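Local coordinates for protein yeast Cdc13 OB4 (Candida glabrata, PDB 3RMH) that is the OB4 domain of a telomere protein, forming an OB-fold homodimer whose dimerization assists DNA binding by Cdc13, at the interface of chains A and B. Coordinates in Å, arbitrary orientation; residue numbers count along the deposited sequence, not the author numbering. Chains: chain A/B, Yeast Cdc13 OB4.

The interface of chains A and B. Residues chain A 25, 108, 112, 115; chain B 61.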
# COMPACT_ATOMS: atom_id res chain seq x y z
N LEU A 25 18.42 -3.84 -0.71
CA LEU A 25 18.27 -5.16 -0.14
C LEU A 25 19.32 -5.36 0.95
O LEU A 25 20.47 -4.95 0.79
CB LEU A 25 18.43 -6.23 -1.22
CG LEU A 25 17.34 -6.26 -2.29
CD1 LEU A 25 17.61 -7.36 -3.30
CD2 LEU A 25 15.96 -6.44 -1.65
N PRO A 108 13.47 -9.55 -3.47
CA PRO A 108 14.09 -8.83 -4.58
C PRO A 108 13.49 -7.43 -4.84
O PRO A 108 14.15 -6.48 -4.42
CB PRO A 108 13.95 -9.81 -5.75
CG PRO A 108 13.89 -11.21 -5.05
CD PRO A 108 13.80 -10.99 -3.55
N ASP A 112 10.43 -7.29 -7.97
CA ASP A 112 10.49 -6.62 -9.26
C ASP A 112 11.46 -5.46 -9.06
O ASP A 112 12.60 -5.68 -8.64
CB ASP A 112 9.11 -6.13 -9.73
CG ASP A 112 8.22 -7.27 -10.19
OD1 ASP A 112 8.74 -8.38 -10.43
OD2 ASP A 112 6.99 -7.14 -10.35
N ILE A 115 10.57 -2.91 -3.66
CA ILE A 115 10.94 -3.79 -2.55
C ILE A 115 9.68 -4.26 -1.85
O ILE A 115 8.79 -3.46 -1.55
CB ILE A 115 11.83 -3.08 -1.53
CG1 ILE A 115 13.22 -2.84 -2.14
CG2 ILE A 115 11.97 -3.93 -0.27
CD1 ILE A 115 14.10 -1.95 -1.32
N TYR B 61 16.39 -0.23 -6.36
CA TYR B 61 15.03 -0.61 -5.99
C TYR B 61 14.29 0.58 -5.39
O TYR B 61 14.91 1.52 -4.90
CB TYR B 61 15.06 -1.76 -4.96
CG TYR B 61 15.67 -3.03 -5.49
CD1 TYR B 61 14.91 -3.93 -6.22
CD2 TYR B 61 17.02 -3.31 -5.29
CE1 TYR B 61 15.46 -5.09 -6.72
CE2 TYR B 61 17.58 -4.47 -5.79
CZ TYR B 61 16.80 -5.35 -6.50
OH TYR B 61 17.34 -6.51 -7.01
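B:Tyr61 packs its ring against A:Leu25 and its CB against A:Ile115 at the dimer interface. A:Leu25 comes to the CE2-CZ rim from above the plane, with CG and CD1. CD1 is 3.8 Å from CE2 of the tyrosine and lies equally near the phenol OH. The A:Leu25 CD1 branch extends fully away from its backbone, anti to CA (chi2 -180°), which carries this methyl to the phenol end of the ring. The two side chains cross obliquely. A:Ile115 works at the other end of the tyrosine. Its CG1 methylene packs 3.5 Å from CB of B:Tyr61, and its CD1 methyl lies 3.8 Å from the same CB. Here the side chains cross at about a right angle.

Two backbone carbonyls of chain A also come close to the ring. The O of A:Pro108 lies above the same face as the leucine, displaced towards CD1 and CE1. Its approach to CE1 is too short to be trusted in detail. The O of A:Asp112 comes instead to the ring edge, in plane, 3.5 Å from CE1. Its position would suit a weak electrostatic attraction to the ring hydrogens. The ring of B:Tyr61 stands steeply to its CA-CB bond (chi2 -84°), which turns the face towards the leucine and the edge towards A:Asp112.

The tyrosine hides 63 Å² here, about half of the 122 Å² in the patch. It sits in the loop between strand 46-52 and the 3-10 helix 64-66. A:Leu25 precedes strand 28-42, while A:Pro108, A:Asp112 and A:Ile115 belong to the connection between strands 99-107 and 116-119. The two-fold axis repeats the contact with the chains exchanged, so loops of both OB folds help join the dimer.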